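Long-range contacts in lipid II:glycine glycyltransferase (Staphylococcus aureus, PDB 6SNR), which probably attaches the first glycine of the pentaglycine cross-bridge to the lysine of lipid II, using glycyl-tRNA as the donor: residues A[159-163]-A[338-342]; A[186-192]-A[213-218]; A[227-233]-A[302-308]. All blocks are in the same frame, centred on the assembly; numbering follows the deposited sequence.

Interaction 1: A[159-163]-A[338-342]; sequences LLNSF and YTMMK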
loop_
_atom_site.group_PDB
_atom_site.type_symbol
_atom_site.label_atom_id
_atom_site.label_comp_id
_atom_site.label_asym_id
_atom_site.label_seq_id
_atom_site.Cartn_x
_atom_site.Cartn_y
_atom_site.Cartn_z
ATOM N N LEU A 159 8.216 -15.530 -1.511
ATOM C CA LEU A 159 7.138 -14.526 -1.423
ATOM C C LEU A 159 5.818 -15.120 -1.928
ATOM O O LEU A 159 4.800 -15.110 -1.228
ATOM C CB LEU A 159 7.515 -13.278 -2.200
ATOM C CG LEU A 159 6.487 -12.141 -2.234
ATOM C CD1 LEU A 159 6.104 -11.672 -0.823
ATOM C CD2 LEU A 159 7.027 -10.998 -3.092
ATOM N N LEU A 160 5.883 -15.677 -3.145
ATOM C CA LEU A 160 4.728 -16.370 -3.719
ATOM C C LEU A 160 4.229 -17.502 -2.801
ATOM O O LEU A 160 3.051 -17.649 -2.579
ATOM C CB LEU A 160 5.080 -16.874 -5.142
ATOM C CG LEU A 160 3.938 -17.555 -5.893
ATOM C CD1 LEU A 160 2.722 -16.686 -6.073
ATOM C CD2 LEU A 160 4.474 -18.007 -7.228
ATOM N N ASN A 161 5.155 -18.313 -2.273
ATOM C CA ASN A 161 4.816 -19.403 -1.337
ATOM C C ASN A 161 4.045 -18.971 -0.082
ATOM O O ASN A 161 3.224 -19.738 0.487
ATOM C CB ASN A 161 6.105 -20.170 -0.934
ATOM C CG ASN A 161 6.739 -20.963 -2.079
ATOM O OD1 ASN A 161 6.095 -21.278 -3.083
ATOM N ND2 ASN A 161 8.037 -21.253 -1.937
ATOM N N SER A 162 4.253 -17.694 0.340
ATOM C CA SER A 162 3.583 -17.155 1.523
ATOM C C SER A 162 2.108 -16.866 1.326
ATOM O O SER A 162 1.367 -16.791 2.283
ATOM C CB SER A 162 4.334 -15.874 2.019
ATOM O OG SER A 162 4.053 -14.741 1.206
ATOM N N PHE A 163 1.639 -16.714 0.077
ATOM C CA PHE A 163 0.228 -16.473 -0.160
ATOM C C PHE A 163 -0.659 -17.710 0.103
ATOM O O PHE A 163 -0.151 -18.864 0.114
ATOM C CB PHE A 163 -0.021 -15.960 -1.587
ATOM C CG PHE A 163 0.835 -14.773 -2.010
ATOM C CD1 PHE A 163 1.444 -13.898 -1.094
ATOM C CD2 PHE A 163 1.063 -14.566 -3.356
ATOM C CE1 PHE A 163 2.192 -12.809 -1.570
ATOM C CE2 PHE A 163 1.820 -13.559 -3.824
ATOM C CZ PHE A 163 2.379 -12.632 -2.916
ATOM N N TYR A 338 1.614 -8.638 -6.938
ATOM C CA TYR A 338 2.878 -9.330 -6.825
ATOM C C TYR A 338 4.034 -8.480 -7.372
ATOM O O TYR A 338 5.116 -8.451 -6.800
ATOM C CB TYR A 338 2.750 -10.692 -7.570
ATOM C CG TYR A 338 3.974 -11.592 -7.510
ATOM C CD1 TYR A 338 4.485 -12.028 -6.296
ATOM C CD2 TYR A 338 4.566 -12.089 -8.673
ATOM C CE1 TYR A 338 5.570 -12.900 -6.213
ATOM C CE2 TYR A 338 5.655 -12.973 -8.600
ATOM C CZ TYR A 338 6.146 -13.362 -7.366
ATOM O OH TYR A 338 7.218 -14.236 -7.255
ATOM N N THR A 339 3.806 -7.806 -8.510
ATOM C CA THR A 339 4.795 -6.897 -9.111
ATOM C C THR A 339 5.185 -5.770 -8.119
ATOM O O THR A 339 6.376 -5.462 -7.978
ATOM C CB THR A 339 4.299 -6.317 -10.437
ATOM O OG1 THR A 339 4.028 -7.407 -11.347
ATOM C CG2 THR A 339 5.351 -5.472 -11.027
ATOM N N MET A 340 4.180 -5.225 -7.438
ATOM C CA MET A 340 4.407 -4.085 -6.528
ATOM C C MET A 340 5.178 -4.533 -5.303
ATOM O O MET A 340 6.062 -3.801 -4.818
ATOM C CB MET A 340 3.093 -3.372 -6.131
ATOM C CG MET A 340 2.507 -2.559 -7.282
ATOM S SD MET A 340 1.098 -1.552 -6.820
ATOM C CE MET A 340 -0.014 -2.779 -6.221
ATOM N N MET A 341 4.912 -5.740 -4.828
ATOM C CA MET A 341 5.657 -6.273 -3.700
ATOM C C MET A 341 7.105 -6.437 -4.080
ATOM O O MET A 341 8.001 -6.082 -3.316
ATOM C CB MET A 341 5.082 -7.576 -3.224
ATOM C CG MET A 341 3.744 -7.464 -2.518
ATOM S SD MET A 341 3.139 -9.143 -2.162
ATOM C CE MET A 341 1.550 -8.792 -1.412
ATOM N N LYS A 342 7.365 -6.987 -5.270
ATOM C CA LYS A 342 8.744 -7.153 -5.719
ATOM C C LYS A 342 9.459 -5.804 -5.890
ATOM O O LYS A 342 10.607 -5.691 -5.456
ATOM C CB LYS A 342 8.812 -8.011 -7.005
ATOM C CG LYS A 342 8.441 -9.472 -6.751
ATOM C CD LYS A 342 8.586 -10.290 -8.046
ATOM C CE LYS A 342 7.912 -9.605 -9.233
ATOM N NZ LYS A 342 7.956 -10.409 -10.498
#
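Within 159-163, Leu159 buries the most surface against helix 332-347. Its CA-to-CB bond points at the partner, and its branched end fits between two side chains one helical turn apart, with CD2 lying 3.9 Å from Tyr338 CE1 and 3.9 Å from Met341 CB. Leu160 points sideways and makes a lesser contact, its CB 4.0 Å from Tyr338 OH. That hydroxyl can sit in an otherwise apolar seam because it is hydrogen-bonded to the backbone oxygen of Asp156. No hydrogen bond links the two segments, so this is packing of apolar surfaces, joining the short helix 156-162 to the long helix that covers one face of the sheet in this GNAT-like domain. Ser162 serves its own segment: its OG donates to Leu159 O at 2.6 Å, so the small polar side chain folds back onto the backbone. At Phe163 the chain turns extended, and the ring swings back to the partner helix. Its edge carries CE2 to 3.9 Å from Tyr338 CD1 and CZ to 3.6 Å from Met341 SD, a Met-aromatic contact. Met341 suits this place because its long, flexible thioether can touch Phe163 while also packing on Tyr352 and Phe354 of strand 351-356.

Interaction 2: A[186-192]-A[213-218]; sequences REGLKTF and FENIYD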
loop_
_atom_site.group_PDB
_atom_site.type_symbol
_atom_site.label_atom_id
_atom_site.label_comp_id
_atom_site.label_asym_id
_atom_site.label_seq_id
_atom_site.Cartn_x
_atom_site.Cartn_y
_atom_site.Cartn_z
ATOM N N ARG A 186 3.004 11.018 -13.431
ATOM C CA ARG A 186 1.885 11.870 -13.080
ATOM C C ARG A 186 0.744 11.863 -14.100
ATOM O O ARG A 186 -0.433 11.881 -13.723
ATOM C CB ARG A 186 2.374 13.307 -12.854
ATOM C CG ARG A 186 1.327 14.199 -12.244
ATOM C CD ARG A 186 1.870 15.633 -12.123
ATOM N NE ARG A 186 1.067 16.448 -11.230
ATOM C CZ ARG A 186 0.114 17.318 -11.580
ATOM N NH1 ARG A 186 -0.526 17.994 -10.637
ATOM N NH2 ARG A 186 -0.245 17.488 -12.851
ATOM N N GLU A 187 1.089 11.856 -15.388
ATOM C CA GLU A 187 0.072 11.812 -16.445
ATOM C C GLU A 187 -0.791 10.540 -16.336
ATOM O O GLU A 187 -1.968 10.567 -16.675
ATOM C CB GLU A 187 0.706 11.924 -17.836
ATOM C CG GLU A 187 -0.297 12.268 -18.928
ATOM C CD GLU A 187 -0.834 13.692 -18.797
ATOM O OE1 GLU A 187 -0.016 14.641 -18.847
ATOM O OE2 GLU A 187 -2.067 13.859 -18.644
ATOM N N GLY A 188 -0.206 9.471 -15.800
ATOM C CA GLY A 188 -0.941 8.217 -15.518
ATOM C C GLY A 188 -2.104 8.351 -14.551
ATOM O O GLY A 188 -3.028 7.487 -14.483
ATOM N N LEU A 189 -2.118 9.429 -13.755
ATOM C CA LEU A 189 -3.180 9.587 -12.776
ATOM C C LEU A 189 -4.559 9.802 -13.402
ATOM O O LEU A 189 -5.560 9.616 -12.731
ATOM C CB LEU A 189 -2.881 10.724 -11.757
ATOM C CG LEU A 189 -1.691 10.404 -10.835
ATOM C CD1 LEU A 189 -1.174 11.670 -10.133
ATOM C CD2 LEU A 189 -1.972 9.297 -9.820
ATOM N N LYS A 190 -4.613 10.224 -14.675
ATOM C CA LYS A 190 -5.901 10.419 -15.341
ATOM C C LYS A 190 -6.551 9.080 -15.621
ATOM O O LYS A 190 -7.710 8.901 -15.288
ATOM C CB LYS A 190 -5.785 11.235 -16.626
ATOM C CG LYS A 190 -5.651 12.738 -16.395
ATOM C CD LYS A 190 -5.584 13.525 -17.701
ATOM C CE LYS A 190 -6.794 13.260 -18.593
ATOM N NZ LYS A 190 -6.923 14.237 -19.718
ATOM N N THR A 191 -5.750 8.127 -16.089
ATOM C CA THR A 191 -6.166 6.718 -16.192
ATOM C C THR A 191 -6.568 6.166 -14.818
ATOM O O THR A 191 -7.633 5.552 -14.637
ATOM C CB THR A 191 -5.044 5.877 -16.850
ATOM O OG1 THR A 191 -4.819 6.347 -18.201
ATOM C CG2 THR A 191 -5.436 4.371 -16.890
ATOM N N PHE A 192 -5.732 6.392 -13.812
ATOM C CA PHE A 192 -6.079 5.914 -12.477
ATOM C C PHE A 192 -7.406 6.430 -11.935
ATOM O O PHE A 192 -8.207 5.712 -11.345
ATOM C CB PHE A 192 -4.947 6.301 -11.513
ATOM C CG PHE A 192 -5.138 5.751 -10.142
ATOM C CD1 PHE A 192 -5.031 4.393 -9.921
ATOM C CD2 PHE A 192 -5.459 6.587 -9.080
ATOM C CE1 PHE A 192 -5.197 3.865 -8.671
ATOM C CE2 PHE A 192 -5.664 6.052 -7.818
ATOM C CZ PHE A 192 -5.527 4.700 -7.602
ATOM N N PHE A 213 -5.667 12.761 -5.849
ATOM C CA PHE A 213 -4.522 11.887 -6.034
ATOM C C PHE A 213 -3.252 12.650 -6.437
ATOM O O PHE A 213 -2.140 12.303 -6.042
ATOM C CB PHE A 213 -4.899 10.744 -7.006
ATOM C CG PHE A 213 -6.028 9.906 -6.505
ATOM C CD1 PHE A 213 -5.867 9.125 -5.371
ATOM C CD2 PHE A 213 -7.254 9.896 -7.140
ATOM C CE1 PHE A 213 -6.911 8.381 -4.870
ATOM C CE2 PHE A 213 -8.298 9.140 -6.648
ATOM C CZ PHE A 213 -8.130 8.377 -5.515
ATOM N N GLU A 214 -3.401 13.703 -7.237
ATOM C CA GLU A 214 -2.286 14.522 -7.608
ATOM C C GLU A 214 -1.622 15.168 -6.360
ATOM O O GLU A 214 -0.426 15.247 -6.302
ATOM C CB GLU A 214 -2.744 15.587 -8.619
ATOM C CG GLU A 214 -2.821 15.033 -10.041
ATOM C CD GLU A 214 -3.453 15.998 -11.028
ATOM O OE1 GLU A 214 -4.191 16.918 -10.603
ATOM O OE2 GLU A 214 -3.241 15.790 -12.238
ATOM N N ASN A 215 -2.430 15.548 -5.398
ATOM C CA ASN A 215 -1.950 16.201 -4.166
ATOM C C ASN A 215 -1.027 15.271 -3.384
ATOM O O ASN A 215 0.068 15.636 -2.982
ATOM C CB ASN A 215 -3.143 16.544 -3.315
ATOM C CG ASN A 215 -2.766 17.232 -2.019
ATOM O OD1 ASN A 215 -2.137 18.283 -2.045
ATOM N ND2 ASN A 215 -3.190 16.664 -0.893
ATOM N N ILE A 216 -1.445 14.030 -3.265
ATOM C CA ILE A 216 -0.561 13.034 -2.625
ATOM C C ILE A 216 0.678 12.702 -3.479
ATOM O O ILE A 216 1.858 12.707 -3.039
ATOM C CB ILE A 216 -1.385 11.786 -2.202
ATOM C CG1 ILE A 216 -2.145 11.141 -3.359
ATOM C CG2 ILE A 216 -2.437 12.131 -1.159
ATOM C CD1 ILE A 216 -3.111 10.060 -2.919
ATOM N N TYR A 217 0.466 12.422 -4.751
ATOM C CA TYR A 217 1.564 12.019 -5.574
ATOM C C TYR A 217 2.693 13.051 -5.726
ATOM O O TYR A 217 3.887 12.711 -5.627
ATOM C CB TYR A 217 0.994 11.581 -6.945
ATOM C CG TYR A 217 2.000 10.997 -7.915
ATOM C CD1 TYR A 217 2.282 9.627 -7.931
ATOM C CD2 TYR A 217 2.637 11.788 -8.844
ATOM C CE1 TYR A 217 3.202 9.093 -8.829
ATOM C CE2 TYR A 217 3.545 11.265 -9.758
ATOM C CZ TYR A 217 3.822 9.902 -9.760
ATOM O OH TYR A 217 4.713 9.360 -10.675
ATOM N N ASP A 218 2.324 14.307 -5.980
ATOM C CA ASP A 218 3.265 15.371 -6.249
ATOM C C ASP A 218 4.183 15.686 -5.069
ATOM O O ASP A 218 5.303 16.152 -5.253
ATOM C CB ASP A 218 2.513 16.662 -6.600
ATOM C CG ASP A 218 1.830 16.626 -7.961
ATOM O OD1 ASP A 218 2.095 15.724 -8.784
ATOM O OD2 ASP A 218 0.987 17.521 -8.189
HETATM O O HOH W 1 -2.440 14.096 -14.164
#
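Charge pairing holds the solvent-facing side of this contact. Arg186 extends a chain that is trans through chi3 toward helix 210-220 and presents the edge of its guanidinium to Asp218: NE donates to Asp218 OD1 at 2.8 Å and NH1 to Asp218 OD2 at 2.9 Å, a bidentate salt bridge. One turn earlier, Glu214 adds a second negative charge over the guanidinium face. Its OE2 is 3.5 Å from Arg186 NH2, but no N-H points at it, so the attraction is purely electrostatic. A water completes the network by donating to Arg186 O at 3.0 Å and to Glu214 OE2 at 2.7 Å. Beneath these charges the packing becomes apolar. Leu189 directs its branched end at the other helix, and its CD1 touches both Glu214 CG at 3.7 Å, where the acid offers its aliphatic stem, and Tyr217 CB at 3.9 Å. Also buried is a T-shaped aromatic pair: the edge of Phe192 meets the face of Phe213, with centroids 5.2 Å apart and planes at 85°. Both rings also meet Leu308 and Tyr320 of the underlying sheet. Two successive helices packed side by side on one sheet face, in sequence between strands 180-183 and 226-233, are consistent with the two helices that link the first two strands of the canonical GNAT fold.

Interaction 3: A[227-233]-A[302-308]; sequences ELFLVKL and IYLSGAL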
loop_
_atom_site.group_PDB
_atom_site.type_symbol
_atom_site.label_atom_id
_atom_site.label_comp_id
_atom_site.label_asym_id
_atom_site.label_seq_id
_atom_site.Cartn_x
_atom_site.Cartn_y
_atom_site.Cartn_z
ATOM N N GLU A 227 4.628 5.975 -5.846
ATOM C CA GLU A 227 4.656 5.534 -7.241
ATOM C C GLU A 227 3.285 5.046 -7.673
ATOM O O GLU A 227 2.541 4.466 -6.892
ATOM C CB GLU A 227 5.669 4.413 -7.428
ATOM C CG GLU A 227 7.065 4.785 -6.938
ATOM C CD GLU A 227 7.848 5.647 -7.924
ATOM O OE1 GLU A 227 7.460 5.777 -9.103
ATOM O OE2 GLU A 227 8.876 6.185 -7.487
ATOM N N LEU A 228 2.973 5.271 -8.955
ATOM C CA LEU A 228 1.762 4.811 -9.558
ATOM C C LEU A 228 2.069 3.629 -10.471
ATOM O O LEU A 228 3.019 3.697 -11.255
ATOM C CB LEU A 228 1.139 5.915 -10.390
ATOM C CG LEU A 228 -0.091 5.549 -11.234
ATOM C CD1 LEU A 228 -1.275 5.208 -10.356
ATOM C CD2 LEU A 228 -0.425 6.664 -12.235
ATOM N N PHE A 229 1.285 2.563 -10.347
ATOM C CA PHE A 229 1.458 1.377 -11.227
ATOM C C PHE A 229 0.171 1.248 -12.004
ATOM O O PHE A 229 -0.900 1.471 -11.443
ATOM C CB PHE A 229 1.751 0.102 -10.415
ATOM C CG PHE A 229 3.085 0.104 -9.777
ATOM C CD1 PHE A 229 3.286 0.804 -8.602
ATOM C CD2 PHE A 229 4.159 -0.528 -10.362
ATOM C CE1 PHE A 229 4.530 0.883 -8.045
ATOM C CE2 PHE A 229 5.412 -0.487 -9.773
ATOM C CZ PHE A 229 5.585 0.241 -8.597
ATOM N N LEU A 230 0.277 0.841 -13.284
ATOM C CA LEU A 230 -0.893 0.614 -14.137
ATOM C C LEU A 230 -0.709 -0.745 -14.837
ATOM O O LEU A 230 0.429 -1.096 -15.242
ATOM C CB LEU A 230 -0.966 1.714 -15.173
ATOM C CG LEU A 230 -1.240 3.124 -14.715
ATOM C CD1 LEU A 230 -1.224 4.087 -15.891
ATOM C CD2 LEU A 230 -2.569 3.175 -14.004
ATOM N N VAL A 231 -1.796 -1.478 -15.015
ATOM C CA VAL A 231 -1.718 -2.797 -15.717
ATOM C C VAL A 231 -2.406 -2.645 -17.079
ATOM O O VAL A 231 -3.548 -2.212 -17.138
ATOM C CB VAL A 231 -2.397 -3.902 -14.926
ATOM C CG1 VAL A 231 -2.337 -5.238 -15.675
ATOM C CG2 VAL A 231 -1.747 -4.044 -13.543
ATOM N N LYS A 232 -1.675 -3.014 -18.130
ATOM C CA LYS A 232 -2.096 -2.842 -19.514
ATOM C C LYS A 232 -2.257 -4.218 -20.198
ATOM O O LYS A 232 -1.459 -5.131 -19.996
ATOM C CB LYS A 232 -1.037 -2.061 -20.269
ATOM C CG LYS A 232 -1.469 -1.641 -21.667
ATOM C CD LYS A 232 -0.479 -0.670 -22.271
ATOM C CE LYS A 232 -1.182 0.540 -22.832
ATOM N NZ LYS A 232 -0.245 1.262 -23.736
ATOM N N LEU A 233 -3.281 -4.322 -21.033
ATOM C CA LEU A 233 -3.425 -5.444 -21.955
ATOM C C LEU A 233 -3.138 -4.830 -23.316
ATOM O O LEU A 233 -3.872 -3.934 -23.733
ATOM C CB LEU A 233 -4.841 -5.984 -21.908
ATOM C CG LEU A 233 -5.192 -6.993 -23.035
ATOM C CD1 LEU A 233 -4.189 -8.151 -23.033
ATOM C CD2 LEU A 233 -6.609 -7.509 -22.844
ATOM N N ILE A 302 -5.302 -1.253 -23.510
ATOM C CA ILE A 302 -6.296 -0.829 -22.575
ATOM C C ILE A 302 -5.716 -1.068 -21.193
ATOM O O ILE A 302 -5.072 -2.090 -20.946
ATOM C CB ILE A 302 -7.621 -1.611 -22.739
ATOM C CG1 ILE A 302 -8.727 -1.005 -21.856
ATOM C CG2 ILE A 302 -7.451 -3.089 -22.438
ATOM C CD1 ILE A 302 -9.960 -1.873 -21.710
ATOM N N TYR A 303 -5.931 -0.103 -20.317
ATOM C CA TYR A 303 -5.536 -0.260 -18.916
ATOM C C TYR A 303 -6.678 -0.872 -18.120
ATOM O O TYR A 303 -7.815 -0.431 -18.213
ATOM C CB TYR A 303 -5.143 1.097 -18.336
ATOM C CG TYR A 303 -3.817 1.579 -18.846
ATOM C CD1 TYR A 303 -2.627 0.997 -18.433
ATOM C CD2 TYR A 303 -3.739 2.641 -19.732
ATOM C CE1 TYR A 303 -1.387 1.421 -18.889
ATOM C CE2 TYR A 303 -2.509 3.086 -20.191
ATOM C CZ TYR A 303 -1.335 2.486 -19.784
ATOM O OH TYR A 303 -0.107 2.937 -20.262
ATOM N N LEU A 304 -6.328 -1.875 -17.309
ATOM C CA LEU A 304 -7.254 -2.665 -16.539
ATOM C C LEU A 304 -7.272 -2.397 -15.045
ATOM O O LEU A 304 -8.297 -2.570 -14.387
ATOM C CB LEU A 304 -6.873 -4.146 -16.710
ATOM C CG LEU A 304 -6.940 -4.698 -18.144
ATOM C CD1 LEU A 304 -6.706 -6.194 -18.119
ATOM C CD2 LEU A 304 -8.251 -4.334 -18.801
ATOM N N SER A 305 -6.112 -2.062 -14.486
ATOM C CA SER A 305 -6.050 -1.794 -13.056
ATOM C C SER A 305 -4.942 -0.797 -12.775
ATOM O O SER A 305 -4.112 -0.527 -13.621
ATOM C CB SER A 305 -5.850 -3.065 -12.248
ATOM O OG SER A 305 -4.601 -3.674 -12.465
ATOM N N GLY A 306 -4.911 -0.286 -11.555
ATOM C CA GLY A 306 -3.870 0.660 -11.153
ATOM C C GLY A 306 -3.836 0.780 -9.640
ATOM O O GLY A 306 -4.797 0.379 -8.935
ATOM N N ALA A 307 -2.690 1.258 -9.138
ATOM C CA ALA A 307 -2.535 1.439 -7.713
ATOM C C ALA A 307 -1.449 2.438 -7.370
ATOM O O ALA A 307 -0.510 2.652 -8.129
ATOM C CB ALA A 307 -2.203 0.113 -7.092
ATOM N N LEU A 308 -1.587 3.024 -6.173
ATOM C CA LEU A 308 -0.571 3.887 -5.595
ATOM C C LEU A 308 0.159 3.191 -4.448
ATOM O O LEU A 308 -0.494 2.659 -3.543
ATOM C CB LEU A 308 -1.259 5.149 -5.120
ATOM C CG LEU A 308 -1.705 6.181 -6.158
ATOM C CD1 LEU A 308 -2.599 7.257 -5.519
ATOM C CD2 LEU A 308 -0.515 6.829 -6.823
#
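Tyr303 dominates one face of this antiparallel strand pair. Its m rotamer (chi1 -73°) lays the ring between two neighbours from the other strand: Leu230 CD1 is 4.2 Å from the Tyr303 ring centroid on one side, and Lys232 CE is 4.1 Å from it on the other, both CH-pi contacts. The lysine suits this place because its methylenes cover the ring while NZ reaches Glu300 O; the tyrosine hydroxyl bonds to Glu182. Beside them Leu230, also m at chi1, lies across Gly306, where an ideal CB would come within 2.9 Å of Leu230 CD2, so a side chain here would clash. Further along, Leu228 (t) and Leu308 (m) lean together, CD1 of Leu228 lying 4.0 Å from CD2 of Leu308. On the other face, Val231 (t) brings CG2 to 3.1 Å from Ser305 OG, and Leu233 sets its CB 3.9 Å from Ile302 CG2. Backbone bonds such as Phe229 N to Ala307 O at 2.9 Å fix the register, but it slips by one at Leu304. That residue takes alpha-like angles (-107°/-34°), and its N bonds Val231 O at 2.8 Å, while Val231 N bonds Ser305 O at 2.9 Å. Leu304 and Ser305 thus face Val231, a classic beta bulge, within the central sheet of a GNAT-like domain.

Overall arrangement
Residues 159-163 open the widest loop, which interaction 1 closes only at helix 332-347; interactions 2 and 3 are both nested within it, in series. Interaction 2 closes a short loop made of helices 189-202 and 210-220, after which the chain enters strand 226-233. Between the strands of interaction 3 the chain makes the long helices 235-262 and 267-297, the coiled-coil arm known from Fem ligases, so this pairing closes the arm's base. The sheet lies between the other two contacts: Leu189 and Phe192 of interaction 2 pack on Leu228 and Gly306, while Met340 of helix 332-347 rests on Phe229 and Ala307 across the opposite face. Interactions 1 and 2 do not touch.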